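PDB 1Z02: 2-oxo-1,2-dihydroquinoline 8-monooxygenase, oxygenase component from Pseudomonas putida, which hydroxylates 2-oxo-1,2-dihydroquinoline at position 8, using a Rieske [2Fe-2S] cluster and a mononuclear iron. Local coordinates for residues A212-F217 with T396-A401; P299-V304 with Y315-P320. All coordinates share one frame; numbering follows the deposited sequence.

Contact 1 (A212-F217 with T396-A401); sequences ACENGF and TWRKLA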
loop_
_atom_site.group_PDB
_atom_site.type_symbol
_atom_site.label_atom_id
_atom_site.label_comp_id
_atom_site.label_asym_id
_atom_site.label_seq_id
_atom_site.Cartn_x
_atom_site.Cartn_y
_atom_site.Cartn_z
ATOM N N ALA A 212 1.576 -20.452 8.507
ATOM C CA ALA A 212 1.500 -21.423 7.430
ATOM C C ALA A 212 2.082 -22.765 7.887
ATOM O O ALA A 212 1.503 -23.815 7.636
ATOM C CB ALA A 212 2.270 -20.906 6.214
ATOM N N CYS A 213 3.235 -22.719 8.550
ATOM C CA CYS A 213 3.910 -23.926 9.035
ATOM C C CYS A 213 3.034 -24.747 9.984
ATOM O O CYS A 213 2.935 -25.968 9.845
ATOM C CB CYS A 213 5.221 -23.553 9.750
ATOM S SG CYS A 213 6.137 -24.970 10.469
ATOM N N GLU A 214 2.402 -24.080 10.947
ATOM C CA GLU A 214 1.561 -24.782 11.910
ATOM C C GLU A 214 0.376 -25.479 11.263
ATOM O O GLU A 214 -0.056 -26.538 11.718
ATOM C CB GLU A 214 1.109 -23.824 13.019
ATOM C CG GLU A 214 2.302 -23.339 13.847
ATOM C CD GLU A 214 1.946 -22.443 15.013
ATOM O OE1 GLU A 214 2.897 -21.886 15.619
ATOM O OE2 GLU A 214 0.743 -22.297 15.334
ATOM N N ASN A 215 -0.146 -24.899 10.189
ATOM C CA ASN A 215 -1.264 -25.509 9.489
ATOM C C ASN A 215 -0.770 -26.789 8.826
ATOM O O ASN A 215 -1.483 -27.784 8.780
ATOM C CB ASN A 215 -1.825 -24.547 8.435
ATOM C CG ASN A 215 -2.496 -25.268 7.271
ATOM O OD1 ASN A 215 -1.834 -25.641 6.301
ATOM N ND2 ASN A 215 -3.817 -25.467 7.364
ATOM N N GLY A 216 0.467 -26.753 8.342
ATOM C CA GLY A 216 1.055 -27.895 7.667
ATOM C C GLY A 216 0.964 -29.210 8.413
ATOM O O GLY A 216 0.687 -30.240 7.801
ATOM N N PHE A 217 1.201 -29.193 9.722
ATOM C CA PHE A 217 1.145 -30.421 10.510
ATOM C C PHE A 217 -0.021 -30.475 11.489
ATOM O O PHE A 217 0.014 -31.227 12.459
ATOM C CB PHE A 217 2.478 -30.651 11.242
ATOM C CG PHE A 217 2.819 -29.599 12.265
ATOM C CD1 PHE A 217 2.414 -29.739 13.595
ATOM C CD2 PHE A 217 3.581 -28.486 11.901
ATOM C CE1 PHE A 217 2.760 -28.789 14.548
ATOM C CE2 PHE A 217 3.937 -27.524 12.843
ATOM C CZ PHE A 217 3.529 -27.675 14.172
ATOM N N THR A 396 4.111 -27.759 21.324
ATOM C CA THR A 396 5.340 -28.522 21.467
ATOM C C THR A 396 6.352 -28.080 20.419
ATOM O O THR A 396 7.555 -28.034 20.688
ATOM C CB THR A 396 5.081 -30.026 21.308
ATOM O OG1 THR A 396 4.159 -30.452 22.313
ATOM C CG2 THR A 396 6.381 -30.814 21.454
ATOM N N TRP A 397 5.864 -27.761 19.222
ATOM C CA TRP A 397 6.747 -27.315 18.151
ATOM C C TRP A 397 7.308 -25.934 18.468
ATOM O O TRP A 397 8.502 -25.690 18.287
ATOM C CB TRP A 397 5.994 -27.320 16.811
ATOM C CG TRP A 397 6.437 -26.267 15.821
ATOM C CD1 TRP A 397 5.743 -25.151 15.447
ATOM C CD2 TRP A 397 7.677 -26.225 15.106
ATOM N NE1 TRP A 397 6.474 -24.416 14.543
ATOM C CE2 TRP A 397 7.666 -25.051 14.316
ATOM C CE3 TRP A 397 8.798 -27.067 15.054
ATOM C CZ2 TRP A 397 8.734 -24.694 13.490
ATOM C CZ3 TRP A 397 9.862 -26.710 14.232
ATOM C CH2 TRP A 397 9.818 -25.530 13.459
ATOM N N ARG A 398 6.460 -25.038 18.966
ATOM C CA ARG A 398 6.913 -23.694 19.303
ATOM C C ARG A 398 7.992 -23.734 20.375
ATOM O O ARG A 398 8.981 -23.010 20.292
ATOM C CB ARG A 398 5.744 -22.828 19.779
ATOM C CG ARG A 398 4.701 -22.537 18.704
ATOM C CD ARG A 398 3.700 -21.537 19.222
ATOM N NE ARG A 398 2.532 -21.415 18.361
ATOM C CZ ARG A 398 1.416 -20.781 18.723
ATOM N NH1 ARG A 398 0.383 -20.703 17.898
ATOM N NH2 ARG A 398 1.339 -20.227 19.926
ATOM N N LYS A 399 7.807 -24.583 21.380
ATOM C CA LYS A 399 8.784 -24.695 22.450
ATOM C C LYS A 399 10.134 -25.204 21.959
ATOM O O LYS A 399 11.168 -24.633 22.288
ATOM C CB LYS A 399 8.269 -25.630 23.542
ATOM C CG LYS A 399 7.109 -25.089 24.343
ATOM C CD LYS A 399 6.786 -26.032 25.482
ATOM C CE LYS A 399 5.598 -25.553 26.288
ATOM N NZ LYS A 399 5.367 -26.440 27.466
ATOM N N LEU A 400 10.130 -26.280 21.180
ATOM C CA LEU A 400 11.379 -26.838 20.684
ATOM C C LEU A 400 12.054 -25.879 19.708
ATOM O O LEU A 400 13.276 -25.798 19.655
ATOM C CB LEU A 400 11.134 -28.203 20.024
ATOM C CG LEU A 400 10.592 -28.321 18.593
ATOM C CD1 LEU A 400 11.730 -28.260 17.583
ATOM C CD2 LEU A 400 9.866 -29.638 18.455
ATOM N N ALA A 401 11.262 -25.149 18.936
ATOM C CA ALA A 401 11.825 -24.194 17.981
ATOM C C ALA A 401 12.500 -23.059 18.754
ATOM O O ALA A 401 13.564 -22.570 18.366
ATOM C CB ALA A 401 10.725 -23.644 17.086
#

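Contact 2 (P299-V304 with Y315-P320); sequences PGVLMV and YEWYVP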
loop_
_atom_site.group_PDB
_atom_site.type_symbol
_atom_site.label_atom_id
_atom_site.label_comp_id
_atom_site.label_asym_id
_atom_site.label_seq_id
_atom_site.Cartn_x
_atom_site.Cartn_y
_atom_site.Cartn_z
ATOM N N PRO A 299 14.276 -25.848 10.290
ATOM C CA PRO A 299 13.657 -24.542 10.555
ATOM C C PRO A 299 12.142 -24.488 10.365
ATOM O O PRO A 299 11.545 -23.410 10.431
ATOM C CB PRO A 299 14.377 -23.622 9.577
ATOM C CG PRO A 299 14.540 -24.490 8.383
ATOM C CD PRO A 299 14.995 -25.823 9.001
ATOM N N GLY A 300 11.535 -25.648 10.146
ATOM C CA GLY A 300 10.099 -25.726 9.937
ATOM C C GLY A 300 9.823 -26.543 8.690
ATOM O O GLY A 300 9.247 -26.046 7.715
ATOM N N VAL A 301 10.249 -27.803 8.719
ATOM C CA VAL A 301 10.082 -28.702 7.579
ATOM C C VAL A 301 9.158 -29.870 7.901
ATOM O O VAL A 301 9.394 -30.616 8.847
ATOM C CB VAL A 301 11.445 -29.273 7.109
ATOM C CG1 VAL A 301 11.306 -29.851 5.716
ATOM C CG2 VAL A 301 12.505 -28.193 7.140
ATOM N N LEU A 302 8.104 -30.011 7.102
ATOM C CA LEU A 302 7.122 -31.071 7.287
ATOM C C LEU A 302 7.430 -32.335 6.498
ATOM O O LEU A 302 7.960 -32.272 5.393
ATOM C CB LEU A 302 5.737 -30.565 6.885
ATOM C CG LEU A 302 4.608 -31.605 6.928
ATOM C CD1 LEU A 302 4.185 -31.817 8.374
ATOM C CD2 LEU A 302 3.424 -31.120 6.098
ATOM N N MET A 303 7.125 -33.482 7.099
ATOM C CA MET A 303 7.298 -34.770 6.443
ATOM C C MET A 303 6.015 -35.548 6.644
ATOM O O MET A 303 5.557 -35.707 7.774
ATOM C CB MET A 303 8.458 -35.576 7.031
ATOM C CG MET A 303 8.447 -37.037 6.558
ATOM S SD MET A 303 9.983 -37.972 6.800
ATOM C CE MET A 303 9.997 -38.166 8.588
ATOM N N VAL A 304 5.433 -36.014 5.545
ATOM C CA VAL A 304 4.212 -36.798 5.604
ATOM C C VAL A 304 4.527 -38.164 5.002
ATOM O O VAL A 304 4.444 -38.346 3.786
ATOM C CB VAL A 304 3.076 -36.158 4.787
ATOM C CG1 VAL A 304 1.755 -36.795 5.173
ATOM C CG2 VAL A 304 3.030 -34.657 5.020
ATOM N N TYR A 315 7.033 -33.579 1.434
ATOM C CA TYR A 315 7.802 -32.659 2.267
ATOM C C TYR A 315 7.358 -31.238 1.977
ATOM O O TYR A 315 7.075 -30.898 0.830
ATOM C CB TYR A 315 9.300 -32.761 1.957
ATOM C CG TYR A 315 9.936 -34.068 2.357
ATOM C CD1 TYR A 315 10.427 -34.949 1.392
ATOM C CD2 TYR A 315 10.075 -34.412 3.701
ATOM C CE1 TYR A 315 11.045 -36.139 1.754
ATOM C CE2 TYR A 315 10.691 -35.596 4.076
ATOM C CZ TYR A 315 11.175 -36.457 3.095
ATOM O OH TYR A 315 11.774 -37.641 3.460
ATOM N N GLU A 316 7.303 -30.409 3.014
ATOM C CA GLU A 316 6.918 -29.017 2.839
ATOM C C GLU A 316 7.815 -28.075 3.628
ATOM O O GLU A 316 8.339 -28.419 4.690
ATOM C CB GLU A 316 5.470 -28.774 3.269
ATOM C CG GLU A 316 4.445 -29.646 2.585
ATOM C CD GLU A 316 3.029 -29.174 2.845
ATOM O OE1 GLU A 316 2.776 -28.599 3.927
ATOM O OE2 GLU A 316 2.161 -29.385 1.971
ATOM N N TRP A 317 7.994 -26.884 3.074
ATOM C CA TRP A 317 8.779 -25.829 3.694
ATOM C C TRP A 317 7.880 -24.598 3.626
ATOM O O TRP A 317 7.011 -24.513 2.762
ATOM C CB TRP A 317 10.057 -25.566 2.895
ATOM C CG TRP A 317 11.157 -26.558 3.118
ATOM C CD1 TRP A 317 12.169 -26.461 4.028
ATOM C CD2 TRP A 317 11.373 -27.785 2.403
ATOM N NE1 TRP A 317 13.007 -27.547 3.923
ATOM C CE2 TRP A 317 12.540 -28.374 2.935
ATOM C CE3 TRP A 317 10.694 -28.437 1.363
ATOM C CZ2 TRP A 317 13.047 -29.594 2.464
ATOM C CZ3 TRP A 317 11.197 -29.653 0.890
ATOM C CH2 TRP A 317 12.366 -30.217 1.444
ATOM N N TYR A 318 8.086 -23.669 4.549
ATOM C CA TYR A 318 7.324 -22.426 4.623
ATOM C C TYR A 318 8.426 -21.400 4.855
ATOM O O TYR A 318 8.578 -20.841 5.942
ATOM C CB TYR A 318 6.340 -22.490 5.800
ATOM C CG TYR A 318 5.658 -23.847 5.919
ATOM C CD1 TYR A 318 6.280 -24.906 6.571
ATOM C CD2 TYR A 318 4.422 -24.091 5.317
ATOM C CE1 TYR A 318 5.696 -26.171 6.615
ATOM C CE2 TYR A 318 3.825 -25.361 5.360
ATOM C CZ TYR A 318 4.473 -26.393 6.010
ATOM O OH TYR A 318 3.911 -27.650 6.049
ATOM N N VAL A 319 9.218 -21.198 3.807
ATOM C CA VAL A 319 10.368 -20.308 3.853
ATOM C C VAL A 319 10.021 -18.838 3.982
ATOM O O VAL A 319 9.378 -18.259 3.110
ATOM C CB VAL A 319 11.257 -20.502 2.614
ATOM C CG1 VAL A 319 12.555 -19.707 2.783
ATOM C CG2 VAL A 319 11.542 -22.011 2.404
ATOM N N PRO A 320 10.448 -18.209 5.081
ATOM C CA PRO A 320 10.141 -16.788 5.247
ATOM C C PRO A 320 10.843 -15.941 4.201
ATOM O O PRO A 320 12.012 -16.180 3.875
ATOM C CB PRO A 320 10.608 -16.488 6.675
ATOM C CG PRO A 320 11.647 -17.508 6.939
ATOM C CD PRO A 320 11.152 -18.753 6.255
HETATM O O HOH W 1 10.679 -21.993 7.909
HETATM O O HOH W 2 10.443 -24.061 6.080
#

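Contact 1 (A212-F217 with T396-A401)
The rim of the Phe217 ring is driven into one face of the Trp397 indole, an offset edge-to-face pair with planes at 76° and Phe217 CZ 3.6 Å from Trp397 CD1. On the same side of the indole, Cys213 SG makes an oblique sulfur-aromatic contact, 4.0 Å from Trp397 CZ2; a small, polarisable thiol suits a place beside an aromatic ring. The opposite face receives the methyl of Ala401, one turn on in the same helix. Glu214 O lies 4.1 Å above the Phe217 ring, over its centre. CG of Phe217 sits between backbone N and carbonyl carbon (chi1 64°), which turns the ring back beneath the carbonyl of Glu214. These groups fill the space between the crossing helices 209-216 and 392-404 of the catalytic domain. Beside the aromatic pair, Arg398 grips Glu214 side-on: NE reaches OE1 at 2.8 Å and NH1 meets the syn lone pair of OE2 at 3.0 Å. The two planes are nearly coplanar (29°), although NE meets OE1 well out of the carboxylate plane. Glu214 OE2 also pairs with Arg87 of the second subunit, whose NH1 comes close to that of Arg398, and probably eases the repulsion between these arginines; Arg398 NH2 pairs with Glu385.

Contact 2 (P299-V304 with Y315-P320)
Val301 sets its two methyls against the Trp317 indole like a fork: CG1 lies over the face, 3.6 Å from the centroid of the five-membered ring, while CG2 comes to 3.3 Å from NE1, a tight fit. A branched residue suits this place because CG1 and CG2 can touch one ring together. Further along the same face of the sheet, Met303 runs beside Tyr315, its CG 3.6 Å from Tyr315 CE2; CG anti to the backbone N (chi1 167°) and an extended chi2 carry SD along the ring, which it meets obliquely as a Met-aromatic contact. On the other face Leu302 is the bump. Its CD2 nestles between Glu316 OE1 and Tyr318 OH, and a 2.6 Å hydrogen bond from Tyr318 OH to the anti lone pair of Glu316 OE1 closes that hollow. Two backbone bonds join Leu302 and Glu316. Gly300 has angles (130°/61°) that would jam a CB against the preceding carbonyl; a water joins its O to Tyr318 N. Gly300 and Val301 face Val297 of the neighbouring strand 293-297 in a classic beta bulge; the hairpin of strands 301-305 and 313-320 lies in the middle of the antiparallel sheet of the Bet v 1-like catalytic domain.

In the fold
Contact 2 belongs to the sheet and contact 1 to the helices lying against it; their centres are 10 Å apart. They meet directly: Trp397 CH2 is 3.5 Å from Gly300 CA, and Phe217 CB is 3.5 Å from Leu302 CD1. The mononuclear iron, held by His221, His225 and Asp365, lies about 9 Å from the side chain of Phe217 and about 8 Å from that of Glu316. Asn215, in the helix of contact 1, hydrogen-bonds Asp365 and also Tyr107 of the second subunit, a residue of that subunit's cluster pocket, consistent with electron transfer between subunits as in related Rieske oxygenases.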